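Local coordinates for putative iron-regulated protein A (Parabacteroides distasonis ATCC 8503, PDB 4ECG), which binds calcium ions and, as an imelysin-like protein of the M75 peptidase family, is a putative metalloendopeptidase whose part in iron regulation is inferred, at residues P20-A25 / M321-L326; S328-Q333 / A366-G371; T56-A61 / L179-M184; A83-W88 / G147-E152; E277-W282 / P347-L352. One frame throughout, in Å; residues are numbered along the deposited sequence.

Interaction 1: P20-A25 / M321-L326; sequences PADSGA and MINPTL
The amide of N323 makes two bonds through one nitrogen: ND2 donates to P20 O at 2.9 Å and, nearly straight at 172°, to D22 OD1 at 3.1 Å. D22 OD1 receives it on its anti lone pair, with the carboxylate turned 89° from the amide plane; K378 forms a salt bridge to the same oxygen. N323 CG is anti to the backbone N (chi1 -171°). At the other end of the amide, N323 OD1 caps helix 324-343, accepting from L326 N at 3.1 Å and weakly from T325 N. An alanine in place of this asparagine would probably leave P20 O and D22 OD1 without this donor and the first turn of the helix without its cap. S23 N donates to I322 O at 2.6 Å and S23 OG to M321 O at 2.7 Å. A water joins G24 N and A25 O to I322 O. P20 CG lies 3.3 Å from T325 OG1, I322 CG2 lies against the D22 carboxylate, and A25 CB meets M321 CG. S23 OG also accepts from A25 N, an ST turn, and the loop thus binds across the junction of two consecutive helices, at the end of one and the N-cap of the next.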
# COMPACT_ATOMS: atom_id res chain seq x y z
N PRO A 20 15.54 -3.29 -28.30
CA PRO A 20 15.51 -3.10 -29.76
C PRO A 20 14.67 -1.86 -30.05
O PRO A 20 13.99 -1.33 -29.15
CB PRO A 20 14.81 -4.37 -30.26
CG PRO A 20 13.92 -4.83 -29.11
CD PRO A 20 14.63 -4.38 -27.85
N ALA A 21 14.73 -1.42 -31.30
CA ALA A 21 13.95 -0.29 -31.81
C ALA A 21 12.45 -0.43 -31.52
O ALA A 21 11.91 -1.55 -31.59
CB ALA A 21 14.17 -0.19 -33.32
N ASP A 22 11.77 0.68 -31.18
CA ASP A 22 10.29 0.65 -31.08
C ASP A 22 9.65 0.19 -32.41
O ASP A 22 10.30 0.25 -33.47
CB ASP A 22 9.71 2.01 -30.68
CG ASP A 22 9.95 2.36 -29.20
OD1 ASP A 22 10.56 1.52 -28.48
OD2 ASP A 22 9.55 3.50 -28.78
N SER A 23 8.38 -0.24 -32.38
CA SER A 23 7.72 -0.69 -33.63
C SER A 23 7.50 0.48 -34.60
O SER A 23 7.64 0.33 -35.79
CB SER A 23 6.38 -1.38 -33.36
OG SER A 23 5.42 -0.40 -32.99
N GLY A 24 7.19 1.65 -34.06
CA GLY A 24 6.80 2.81 -34.85
C GLY A 24 5.34 3.15 -34.62
O GLY A 24 4.94 4.28 -34.89
N ALA A 25 4.53 2.17 -34.17
CA ALA A 25 3.15 2.43 -33.76
C ALA A 25 3.19 3.32 -32.51
O ALA A 25 3.96 3.05 -31.61
CB ALA A 25 2.41 1.13 -33.45
N MSE A 321 2.27 -2.90 -28.23
CA MSE A 321 2.15 -2.18 -29.50
C MSE A 321 3.39 -1.32 -29.81
O MSE A 321 3.85 -1.30 -30.94
CB MSE A 321 0.86 -1.31 -29.47
CG MSE A 321 0.49 -0.48 -30.74
SE MSE A 321 -0.50 1.20 -30.30
CE MSE A 321 -1.97 0.30 -29.30
N ILE A 322 3.92 -0.61 -28.81
CA ILE A 322 5.08 0.30 -28.97
C ILE A 322 6.39 -0.50 -29.10
O ILE A 322 7.20 -0.25 -30.01
CB ILE A 322 5.19 1.34 -27.81
CG1 ILE A 322 3.95 2.25 -27.75
CG2 ILE A 322 6.35 2.29 -28.02
CD1 ILE A 322 3.78 3.01 -26.46
N ASN A 323 6.57 -1.49 -28.23
CA ASN A 323 7.78 -2.34 -28.26
C ASN A 323 7.55 -3.71 -27.62
O ASN A 323 7.63 -3.82 -26.40
CB ASN A 323 8.90 -1.60 -27.55
CG ASN A 323 10.22 -2.27 -27.71
OD1 ASN A 323 10.33 -3.48 -27.50
ND2 ASN A 323 11.25 -1.50 -28.08
N PRO A 324 7.25 -4.76 -28.43
CA PRO A 324 6.95 -6.10 -27.82
C PRO A 324 7.99 -6.62 -26.81
O PRO A 324 7.61 -7.28 -25.85
CB PRO A 324 6.86 -7.03 -29.02
CG PRO A 324 6.48 -6.15 -30.16
CD PRO A 324 7.08 -4.78 -29.89
N THR A 325 9.26 -6.30 -27.02
CA THR A 325 10.35 -6.78 -26.18
C THR A 325 10.28 -6.11 -24.80
O THR A 325 10.40 -6.77 -23.79
CB THR A 325 11.73 -6.54 -26.85
OG1 THR A 325 11.73 -7.14 -28.15
CG2 THR A 325 12.87 -7.16 -26.05
N LEU A 326 10.07 -4.81 -24.76
CA LEU A 326 9.94 -4.08 -23.51
C LEU A 326 8.75 -4.64 -22.74
O LEU A 326 8.86 -4.88 -21.55
CB LEU A 326 9.76 -2.57 -23.76
CG LEU A 326 9.27 -1.72 -22.60
CD1 LEU A 326 10.22 -1.77 -21.43
CD2 LEU A 326 9.12 -0.29 -23.12
O HOH W 1 6.68 2.50 -31.48

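Interaction 2: S328-Q333 / A366-G371; sequences SLMVVQ and ADLTTG
The methyl of selenomethionine M330 meets L368, CE lying 3.6 Å from CD1, where the two side chains cross at about a right angle. The bend at chi2 (-73°) places M330 SE against the backbone of G371, 3.7 Å from its C atom, and that at chi3 turns CE to L368. G371 has no side chain to fend it off; a CB there would collide with the selenium. One turn along, Q333 lays its CG 3.9 Å from L368 CA and brings NE2 within 3.6 Å of D367 CB. Its CG is anti to the backbone N and the chain then turns at chi2, while the amide stands 89° from the D367 carboxylate.

The axes of these two helix segments approach to 10.1 Å with their directions 151° apart, an antiparallel packing of helix 324-343 on helix 355-377 in this mainly helical, imelysin-like fold.

A water is the polar link between the two segments: it accepts from Q333 NE2 at 2.8 Å and donates to D367 OD2 at 3.0 Å. The same NE2 of Q333 makes a weak hydrogen bond to A364 O. A leucine in place of this glutamine would probably leave that water and A364 O without the amide donor, and the water link to D367 would be lost. Beyond this shell, M330 also touches Y299 of helix 284-300 and L372 and V375 of helix 355-377, and L368 packs on I292 and I295. L368 also meets S243 of helix 239-259, and F16 of the N-terminal loop touches M330.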
# COMPACT_ATOMS: atom_id res chain seq x y z
N SER A 328 7.36 -7.61 -22.98
CA SER A 328 7.68 -8.96 -22.61
C SER A 328 8.65 -8.91 -21.43
O SER A 328 8.49 -9.69 -20.50
CB SER A 328 8.27 -9.66 -23.81
OG SER A 328 8.57 -10.96 -23.47
N LEU A 329 9.59 -7.97 -21.42
CA LEU A 329 10.51 -7.87 -20.28
C LEU A 329 9.80 -7.44 -18.95
O LEU A 329 10.24 -7.82 -17.85
CB LEU A 329 11.67 -6.92 -20.61
CG LEU A 329 12.84 -7.45 -21.43
CD1 LEU A 329 13.71 -6.23 -21.74
CD2 LEU A 329 13.65 -8.57 -20.74
N MSE A 330 8.73 -6.64 -19.09
CA MSE A 330 7.88 -6.19 -18.00
C MSE A 330 7.00 -7.27 -17.46
O MSE A 330 6.81 -7.36 -16.23
CB MSE A 330 6.97 -5.04 -18.43
CG MSE A 330 7.64 -3.65 -18.51
SE MSE A 330 8.04 -2.87 -16.81
CE MSE A 330 6.49 -3.38 -15.78
N VAL A 331 6.42 -8.06 -18.36
CA VAL A 331 5.64 -9.22 -17.95
C VAL A 331 6.52 -10.12 -17.05
O VAL A 331 6.12 -10.44 -15.94
CB VAL A 331 5.08 -9.99 -19.18
CG1 VAL A 331 4.50 -11.35 -18.78
CG2 VAL A 331 4.07 -9.10 -19.91
N VAL A 332 7.72 -10.48 -17.52
CA VAL A 332 8.66 -11.33 -16.79
C VAL A 332 9.01 -10.68 -15.44
O VAL A 332 8.98 -11.31 -14.40
CB VAL A 332 9.94 -11.63 -17.64
CG1 VAL A 332 11.13 -12.08 -16.78
CG2 VAL A 332 9.65 -12.66 -18.78
N GLN A 333 9.26 -9.38 -15.45
CA GLN A 333 9.79 -8.72 -14.27
C GLN A 333 8.78 -8.57 -13.16
O GLN A 333 9.15 -8.66 -11.99
CB GLN A 333 10.36 -7.34 -14.64
CG GLN A 333 11.29 -6.75 -13.63
CD GLN A 333 12.54 -7.58 -13.39
OE1 GLN A 333 13.19 -8.04 -14.32
NE2 GLN A 333 12.91 -7.75 -12.11
N ALA A 366 14.45 -3.17 -7.98
CA ALA A 366 15.22 -2.08 -8.59
C ALA A 366 15.06 -2.15 -10.15
O ALA A 366 14.84 -1.13 -10.83
CB ALA A 366 16.69 -2.10 -8.13
N ASP A 367 15.14 -3.36 -10.71
CA ASP A 367 14.86 -3.59 -12.14
C ASP A 367 13.38 -3.30 -12.57
O ASP A 367 13.15 -2.86 -13.65
CB ASP A 367 15.24 -5.05 -12.55
CG ASP A 367 16.76 -5.33 -12.47
OD1 ASP A 367 17.56 -4.36 -12.54
OD2 ASP A 367 17.16 -6.51 -12.38
N LEU A 368 12.39 -3.52 -11.72
CA LEU A 368 10.99 -3.23 -12.09
C LEU A 368 10.88 -1.71 -12.15
O LEU A 368 10.26 -1.17 -13.04
CB LEU A 368 10.02 -3.79 -11.05
CG LEU A 368 8.51 -3.66 -11.24
CD1 LEU A 368 8.06 -4.02 -12.66
CD2 LEU A 368 7.85 -4.54 -10.19
N THR A 369 11.57 -1.03 -11.24
CA THR A 369 11.60 0.43 -11.25
C THR A 369 12.22 1.01 -12.52
O THR A 369 11.70 1.93 -13.09
CB THR A 369 12.36 0.97 -10.05
OG1 THR A 369 11.66 0.57 -8.86
CG2 THR A 369 12.49 2.54 -10.15
N THR A 370 13.34 0.48 -12.97
CA THR A 370 13.93 0.89 -14.21
C THR A 370 12.98 0.67 -15.38
O THR A 370 12.82 1.53 -16.23
CB THR A 370 15.21 0.09 -14.47
OG1 THR A 370 16.10 0.33 -13.39
CG2 THR A 370 15.89 0.52 -15.79
N GLY A 371 12.35 -0.50 -15.41
CA GLY A 371 11.43 -0.88 -16.50
C GLY A 371 10.24 0.06 -16.59
O GLY A 371 9.88 0.53 -17.68
O HOH W 2 15.46 -8.81 -11.54

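Interaction 3: T56-A61 / L179-M184; sequences TAYKNA and LVSERM
Y58 reaches over to M184, its CE2 lying 3.7 Å from the selenomethionine methyl CE. The selenium sits 5.1 Å from the ring centroid and 57° off the ring normal, an oblique Met-aromatic contact in which the two side chains cross at about a right angle. Y58 CG is anti to the backbone N (chi1 165°), which starts the ring toward helix 171-196, and M184 bends at chi3 so that its methyl approaches the ring. The phenol also borders S181: Y58 OH is 3.1 Å from S181 OG, and CE2 lies close to the same hydroxyl. S181 OG has a hydrogen bond to L177 O within its own helix.

K59 passes on the outer side of the pair. Its chain bends at chi2, and CD lies 4.1 Å from S181 C before the ammonium comes to E182. There NZ touches the aliphatic CG at 3.4 Å and faces OE2 at 3.7 Å, a long salt bridge; the stronger partner of NZ is D63, one turn further along helix 29-68.

The segments run antiparallel, their axes 9.5 Å apart at closest and their directions 163° apart. On the inner side Y58 and M184 both pack on A151 of helix 147-155, so a third helix lies over this part of the seam.

The contact thus grades from a buried aromatic and selenium core to a charged border. With D63 holding the ammonium more closely than E182 does, the electrostatic pull between the two helices is probably modest, and the packing of Y58 and M184 is likely to carry more of the association.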
# COMPACT_ATOMS: atom_id res chain seq x y z
N THR A 56 -15.51 -1.79 6.81
CA THR A 56 -16.76 -1.91 7.54
C THR A 56 -16.86 -3.27 8.26
O THR A 56 -17.23 -3.30 9.41
CB THR A 56 -17.97 -1.62 6.62
OG1 THR A 56 -17.77 -0.34 5.96
CG2 THR A 56 -19.37 -1.67 7.43
N ALA A 57 -16.46 -4.38 7.64
CA ALA A 57 -16.46 -5.68 8.37
C ALA A 57 -15.45 -5.64 9.52
O ALA A 57 -15.72 -6.12 10.65
CB ALA A 57 -16.16 -6.84 7.46
N TYR A 58 -14.30 -5.04 9.25
CA TYR A 58 -13.29 -4.95 10.28
C TYR A 58 -13.77 -4.15 11.52
O TYR A 58 -13.58 -4.61 12.64
CB TYR A 58 -12.00 -4.39 9.75
CG TYR A 58 -11.08 -3.96 10.86
CD1 TYR A 58 -10.25 -4.85 11.51
CD2 TYR A 58 -11.02 -2.63 11.23
CE1 TYR A 58 -9.40 -4.40 12.56
CE2 TYR A 58 -10.17 -2.17 12.22
CZ TYR A 58 -9.38 -3.05 12.90
OH TYR A 58 -8.67 -2.52 13.90
N LYS A 59 -14.42 -3.00 11.33
CA LYS A 59 -14.86 -2.17 12.46
C LYS A 59 -15.99 -2.91 13.22
O LYS A 59 -15.96 -2.94 14.45
CB LYS A 59 -15.23 -0.74 11.98
CG LYS A 59 -16.25 0.06 12.76
CD LYS A 59 -15.59 0.72 13.96
CE LYS A 59 -16.63 1.45 14.81
NZ LYS A 59 -16.07 1.60 16.18
N ASN A 60 -16.91 -3.56 12.51
CA ASN A 60 -17.96 -4.39 13.14
C ASN A 60 -17.36 -5.54 13.93
O ASN A 60 -17.81 -5.80 15.03
CB ASN A 60 -19.02 -4.90 12.14
CG ASN A 60 -19.86 -3.77 11.55
OD1 ASN A 60 -20.13 -2.80 12.24
ND2 ASN A 60 -20.22 -3.87 10.29
N ALA A 61 -16.30 -6.16 13.43
CA ALA A 61 -15.66 -7.27 14.15
C ALA A 61 -14.92 -6.77 15.38
O ALA A 61 -14.98 -7.37 16.42
CB ALA A 61 -14.71 -8.05 13.24
N LEU A 179 -11.43 3.73 18.95
CA LEU A 179 -11.29 5.05 18.31
C LEU A 179 -10.41 5.00 17.06
O LEU A 179 -10.73 5.60 16.04
CB LEU A 179 -10.79 6.09 19.31
CG LEU A 179 -11.82 6.46 20.37
CD1 LEU A 179 -11.10 7.14 21.51
CD2 LEU A 179 -12.90 7.35 19.75
N VAL A 180 -9.32 4.24 17.16
CA VAL A 180 -8.46 4.02 16.07
C VAL A 180 -9.20 3.36 14.88
O VAL A 180 -9.07 3.81 13.74
CB VAL A 180 -7.26 3.21 16.55
CG1 VAL A 180 -6.57 2.56 15.38
CG2 VAL A 180 -6.35 4.12 17.44
N SER A 181 -10.03 2.35 15.17
CA SER A 181 -10.77 1.65 14.17
C SER A 181 -11.93 2.51 13.58
O SER A 181 -12.19 2.40 12.38
CB SER A 181 -11.34 0.36 14.75
OG SER A 181 -10.36 -0.43 15.39
N GLU A 182 -12.57 3.37 14.37
CA GLU A 182 -13.54 4.38 13.84
C GLU A 182 -12.84 5.24 12.80
O GLU A 182 -13.38 5.56 11.76
CB GLU A 182 -14.05 5.35 14.92
CG GLU A 182 -15.30 4.88 15.63
CD GLU A 182 -15.62 5.63 16.96
OE1 GLU A 182 -15.48 6.89 17.05
OE2 GLU A 182 -16.05 4.90 17.88
N ARG A 183 -11.64 5.66 13.12
CA ARG A 183 -10.94 6.57 12.28
C ARG A 183 -10.39 5.83 11.03
O ARG A 183 -10.35 6.41 9.95
CB ARG A 183 -9.84 7.29 13.08
CG ARG A 183 -8.97 8.20 12.21
CD ARG A 183 -9.84 9.27 11.56
NE ARG A 183 -9.10 10.34 10.90
CZ ARG A 183 -8.72 11.50 11.48
NH1 ARG A 183 -8.95 11.75 12.73
NH2 ARG A 183 -8.09 12.41 10.78
N MSE A 184 -9.99 4.55 11.17
CA MSE A 184 -9.59 3.79 10.00
C MSE A 184 -10.77 3.77 8.99
O MSE A 184 -10.55 4.04 7.81
CB MSE A 184 -9.09 2.37 10.33
CG MSE A 184 -7.70 2.32 10.93
SE MSE A 184 -7.27 0.69 11.87
CE MSE A 184 -7.54 -0.43 10.36

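Interaction 4: A83-W88 / G147-E152; sequences AVRVPW and GFHTAE
One face of the F148 ring carries the guanidinium of R85: NH1 stands 3.2 Å above the ring plane, toward the rim, and 3.3 Å from CG. The guanidinium edge meets the ring, the planes 75° apart, with R85 CZ 4.8 Å from the F148 centroid, a cation-pi contact. H149 CE1 lies over one face of the same guanidinium, 3.5 Å from NH2, with those planes at 61°. F148 CE2 sits over one face of the W88 indole, 3.7 Å from CD1, but the rings are slid so far apart that they barely overlap. V84 CG1 packs obliquely against F148 CE1.

R85 CG is anti to the backbone N (chi1 -166°), and the chain runs extended to NE. Its charge is paired outside the two segments: NH1 with D109 and NE with D287. W88 NE1 also donates to D109, a residue that binds calcium together with E92.

Within its own helix H149 ND1 donates to E152 OE1 at 2.8 Å, nearly straight and in the plane of the imidazole though tilted from that of the carboxylate, while NE2 bonds to E277.

The chemistry is that of a buried, charged network beside a calcium site. The carboxylates of D109 and D287 probably offset the charge of R85, and the F148 face would add to that stabilisation; as R85 and W88 both bond to D109, they are well placed to orient this metal ligand.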
# COMPACT_ATOMS: atom_id res chain seq x y z
N ALA A 83 -7.53 -8.93 6.22
CA ALA A 83 -8.33 -8.94 5.00
C ALA A 83 -8.55 -7.50 4.46
O ALA A 83 -8.50 -7.30 3.28
CB ALA A 83 -9.66 -9.66 5.23
N VAL A 84 -8.77 -6.50 5.32
CA VAL A 84 -8.87 -5.11 4.85
C VAL A 84 -7.52 -4.61 4.37
O VAL A 84 -7.43 -3.75 3.50
CB VAL A 84 -9.55 -4.12 5.87
CG1 VAL A 84 -8.70 -3.77 7.07
CG2 VAL A 84 -9.93 -2.87 5.14
N ARG A 85 -6.46 -5.17 4.93
CA ARG A 85 -5.15 -4.76 4.54
C ARG A 85 -4.74 -5.21 3.12
O ARG A 85 -3.86 -4.60 2.54
CB ARG A 85 -4.12 -5.24 5.56
CG ARG A 85 -2.79 -4.55 5.36
CD ARG A 85 -1.94 -4.53 6.59
NE ARG A 85 -0.67 -3.87 6.32
CZ ARG A 85 -0.44 -2.57 6.46
NH1 ARG A 85 -1.36 -1.74 6.89
NH2 ARG A 85 0.74 -2.10 6.17
N VAL A 86 -5.35 -6.27 2.60
CA VAL A 86 -5.04 -6.76 1.24
C VAL A 86 -5.32 -5.63 0.25
O VAL A 86 -4.39 -5.18 -0.41
CB VAL A 86 -5.69 -8.10 0.89
CG1 VAL A 86 -5.43 -8.49 -0.59
CG2 VAL A 86 -5.18 -9.22 1.84
N PRO A 87 -6.54 -5.10 0.23
CA PRO A 87 -6.81 -4.11 -0.82
C PRO A 87 -6.10 -2.79 -0.60
O PRO A 87 -5.76 -2.11 -1.56
CB PRO A 87 -8.34 -3.94 -0.80
CG PRO A 87 -8.76 -4.48 0.50
CD PRO A 87 -7.76 -5.57 0.85
N TRP A 88 -5.86 -2.45 0.64
CA TRP A 88 -5.13 -1.25 0.91
C TRP A 88 -3.72 -1.38 0.36
O TRP A 88 -3.22 -0.46 -0.26
CB TRP A 88 -5.10 -0.94 2.41
CG TRP A 88 -4.08 0.11 2.78
CD1 TRP A 88 -2.96 -0.08 3.55
CD2 TRP A 88 -4.04 1.52 2.40
NE1 TRP A 88 -2.27 1.06 3.67
CE2 TRP A 88 -2.86 2.06 3.01
CE3 TRP A 88 -4.85 2.34 1.66
CZ2 TRP A 88 -2.48 3.37 2.85
CZ3 TRP A 88 -4.47 3.68 1.49
CH2 TRP A 88 -3.31 4.18 2.07
N GLY A 147 -4.02 4.50 13.24
CA GLY A 147 -3.83 3.81 11.96
C GLY A 147 -3.71 2.30 12.15
O GLY A 147 -3.83 1.81 13.29
N PHE A 148 -3.50 1.61 11.02
CA PHE A 148 -3.41 0.13 10.96
C PHE A 148 -2.46 -0.46 12.01
O PHE A 148 -2.73 -1.48 12.61
CB PHE A 148 -2.86 -0.33 9.62
CG PHE A 148 -3.89 -0.56 8.56
CD1 PHE A 148 -4.49 -1.77 8.44
CD2 PHE A 148 -4.15 0.42 7.62
CE1 PHE A 148 -5.38 -2.01 7.43
CE2 PHE A 148 -5.03 0.19 6.60
CZ PHE A 148 -5.65 -1.04 6.52
N HIS A 149 -1.35 0.20 12.23
CA HIS A 149 -0.33 -0.39 13.09
C HIS A 149 -0.57 -0.20 14.56
O HIS A 149 -0.08 -0.99 15.36
CB HIS A 149 1.07 0.07 12.66
CG HIS A 149 1.41 -0.34 11.23
ND1 HIS A 149 1.46 -1.63 10.84
CD2 HIS A 149 1.63 0.42 10.11
CE1 HIS A 149 1.73 -1.68 9.54
NE2 HIS A 149 1.84 -0.42 9.08
N THR A 150 -1.36 0.80 14.94
CA THR A 150 -1.69 0.96 16.35
C THR A 150 -2.72 -0.15 16.69
O THR A 150 -2.59 -0.81 17.71
CB THR A 150 -2.20 2.38 16.70
OG1 THR A 150 -1.18 3.33 16.44
CG2 THR A 150 -2.61 2.49 18.17
N ALA A 151 -3.74 -0.34 15.86
CA ALA A 151 -4.70 -1.44 15.98
C ALA A 151 -3.94 -2.80 16.02
O ALA A 151 -4.14 -3.60 16.90
CB ALA A 151 -5.72 -1.38 14.82
N GLU A 152 -2.97 -2.97 15.12
CA GLU A 152 -2.18 -4.20 14.99
C GLU A 152 -1.50 -4.51 16.28
O GLU A 152 -1.50 -5.67 16.74
CB GLU A 152 -1.10 -4.00 13.90
CG GLU A 152 -0.40 -5.27 13.43
CD GLU A 152 0.88 -5.03 12.64
OE1 GLU A 152 1.34 -3.85 12.47
OE2 GLU A 152 1.45 -6.07 12.24

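Interaction 5: E277-W282 / P347-L352; sequences ESWYSW and PFRNNL
W279 is the first residue of 277-282 to touch 347-352: its CZ3 lies 3.6 Å from R349 NH2, and its CB packs on R349 CB. The indole and guanidinium planes stand 85° apart. W279 CG is turned between the backbone N and the carbonyl carbon (chi1 86°), and within the segment Y280 CD1 lies over the centre of one indole face.

Three residues on, W282 takes P347 over one face of its ring. P347 CG stands over the centre of the six-membered ring, 3.5 Å from the centroid and 13° off the normal, a CH-pi contact; the peptide bond before this proline is cis. The indole NE1 comes 3.7 Å from R349 CD and donates to D158 OD1, the oxygen that also pairs with R349 NE. Bends at chi2 and chi3 bring R349 CD and NE beside W282 NE1, and R349 NH1 bonds to A265 O.

P347 O accepts from N350 N and N351 ND2, the latter at 2.7 Å, which ties up the short 3-10 turn.

Both segments are loops: 277-282, which holds the calcium-site residue E277, not bound to the metal here, leads into helix 284-300, and 347-352 joins helix 324-343 to helix 355-377. W279 and R349 rest on V273 of helix 271-275, Y280 packs on helix 147-155, and F348 is set against I251 and V255 of helix 239-259.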
# COMPACT_ATOMS: atom_id res chain seq x y z
N GLU A 277 7.97 -3.09 9.10
CA GLU A 277 6.55 -2.80 9.11
C GLU A 277 5.68 -4.09 9.12
O GLU A 277 5.86 -4.94 8.27
CB GLU A 277 6.21 -1.95 7.87
CG GLU A 277 4.86 -1.25 7.96
CD GLU A 277 4.61 -0.19 6.87
OE1 GLU A 277 5.58 0.27 6.22
OE2 GLU A 277 3.41 0.19 6.69
N SER A 278 4.73 -4.19 10.06
CA SER A 278 3.81 -5.33 10.24
C SER A 278 4.51 -6.54 10.86
O SER A 278 4.04 -7.64 10.77
CB SER A 278 3.13 -5.76 8.96
OG SER A 278 2.38 -4.71 8.43
N TRP A 279 5.59 -6.33 11.58
CA TRP A 279 6.08 -7.38 12.41
C TRP A 279 5.20 -7.78 13.56
O TRP A 279 5.31 -8.91 14.05
CB TRP A 279 7.50 -7.05 12.89
CG TRP A 279 7.65 -6.22 14.13
CD1 TRP A 279 7.83 -4.85 14.20
CD2 TRP A 279 7.74 -6.69 15.51
NE1 TRP A 279 7.97 -4.44 15.50
CE2 TRP A 279 7.98 -5.49 16.33
CE3 TRP A 279 7.65 -7.92 16.12
CZ2 TRP A 279 8.13 -5.55 17.70
CZ3 TRP A 279 7.80 -7.97 17.50
CH2 TRP A 279 8.02 -6.80 18.27
N TYR A 280 4.33 -6.92 14.03
CA TYR A 280 3.46 -7.34 15.14
C TYR A 280 2.63 -8.57 14.76
O TYR A 280 2.49 -9.52 15.54
CB TYR A 280 2.53 -6.21 15.63
CG TYR A 280 3.23 -4.93 16.05
CD1 TYR A 280 4.46 -4.96 16.74
CD2 TYR A 280 2.68 -3.70 15.78
CE1 TYR A 280 5.09 -3.78 17.14
CE2 TYR A 280 3.32 -2.53 16.15
CZ TYR A 280 4.51 -2.56 16.83
OH TYR A 280 5.15 -1.35 17.19
N SER A 281 2.13 -8.57 13.52
CA SER A 281 1.22 -9.57 13.05
C SER A 281 1.86 -10.52 12.04
O SER A 281 1.19 -11.47 11.58
CB SER A 281 0.01 -8.90 12.38
OG SER A 281 0.40 -8.18 11.24
N TRP A 282 3.13 -10.28 11.70
CA TRP A 282 3.81 -11.05 10.63
C TRP A 282 3.06 -10.91 9.31
O TRP A 282 2.70 -11.89 8.71
CB TRP A 282 3.94 -12.54 10.98
CG TRP A 282 4.79 -12.88 12.20
CD1 TRP A 282 5.29 -12.02 13.16
CD2 TRP A 282 5.22 -14.23 12.66
NE1 TRP A 282 5.99 -12.70 14.12
CE2 TRP A 282 5.99 -14.02 13.87
CE3 TRP A 282 5.04 -15.53 12.20
CZ2 TRP A 282 6.56 -15.07 14.59
CZ3 TRP A 282 5.60 -16.59 12.92
CH2 TRP A 282 6.34 -16.37 14.08
N PRO A 347 8.44 -15.68 8.94
CA PRO A 347 8.08 -14.29 8.68
C PRO A 347 9.36 -13.50 8.45
O PRO A 347 10.41 -13.93 8.90
CB PRO A 347 7.44 -13.89 9.98
CG PRO A 347 8.26 -14.60 11.02
CD PRO A 347 8.61 -15.93 10.38
N PHE A 348 9.28 -12.34 7.80
CA PHE A 348 10.47 -11.46 7.50
C PHE A 348 11.18 -11.04 8.76
O PHE A 348 12.39 -10.99 8.81
CB PHE A 348 9.99 -10.19 6.82
CG PHE A 348 11.08 -9.31 6.24
CD1 PHE A 348 12.19 -9.84 5.59
CD2 PHE A 348 10.92 -7.94 6.26
CE1 PHE A 348 13.12 -9.01 5.01
CE2 PHE A 348 11.85 -7.09 5.68
CZ PHE A 348 12.95 -7.63 5.06
N ARG A 349 10.43 -10.74 9.80
CA ARG A 349 11.11 -10.39 11.07
C ARG A 349 12.05 -11.40 11.66
O ARG A 349 12.83 -11.02 12.53
CB ARG A 349 10.14 -9.87 12.15
CG ARG A 349 9.10 -10.85 12.63
CD ARG A 349 9.59 -11.78 13.67
NE ARG A 349 9.45 -11.26 15.00
CZ ARG A 349 10.46 -10.99 15.84
NH1 ARG A 349 11.72 -11.10 15.47
NH2 ARG A 349 10.16 -10.63 17.07
N ASN A 350 11.96 -12.68 11.27
CA ASN A 350 12.92 -13.69 11.72
C ASN A 350 13.88 -14.12 10.67
O ASN A 350 14.65 -15.03 10.87
CB ASN A 350 12.18 -14.93 12.26
CG ASN A 350 11.57 -14.69 13.62
OD1 ASN A 350 12.07 -13.90 14.40
ND2 ASN A 350 10.47 -15.36 13.90
N ASN A 351 13.88 -13.46 9.53
CA ASN A 351 14.70 -13.88 8.41
C ASN A 351 15.39 -12.71 7.76
O ASN A 351 15.65 -12.71 6.55
CB ASN A 351 13.79 -14.61 7.39
CG ASN A 351 13.32 -15.98 7.89
OD1 ASN A 351 14.06 -16.95 7.79
ND2 ASN A 351 12.10 -16.05 8.44
N LEU A 352 15.68 -11.69 8.56
CA LEU A 352 16.38 -10.52 8.03
C LEU A 352 17.80 -10.89 7.59
O LEU A 352 18.37 -10.21 6.77
CB LEU A 352 16.40 -9.37 9.04
CG LEU A 352 15.01 -8.83 9.38
CD1 LEU A 352 15.11 -7.99 10.64
CD2 LEU A 352 14.32 -8.07 8.24

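In the fold
Interactions 3 and 4 form one helical cluster, their centres about 10 Å apart, with M184 packing on F148 and Y58 on A151. Interaction 5 lies about 15 Å from interaction 4, centre to centre, and is tied to it by probable hydrogen bonds between H149 and E277 and between E152 and S281, so the calcium-binding region draws on both. Interactions 1 and 2 share helix 324-343, their centres about 15 Å apart, on the other side of the chain's centre from interaction 3. In sequence, interaction 4 nests inside the loop closed by interaction 3, and both nest inside interaction 1; interaction 5 crosses interactions 1 and 2, bringing distant parts of the sequence together.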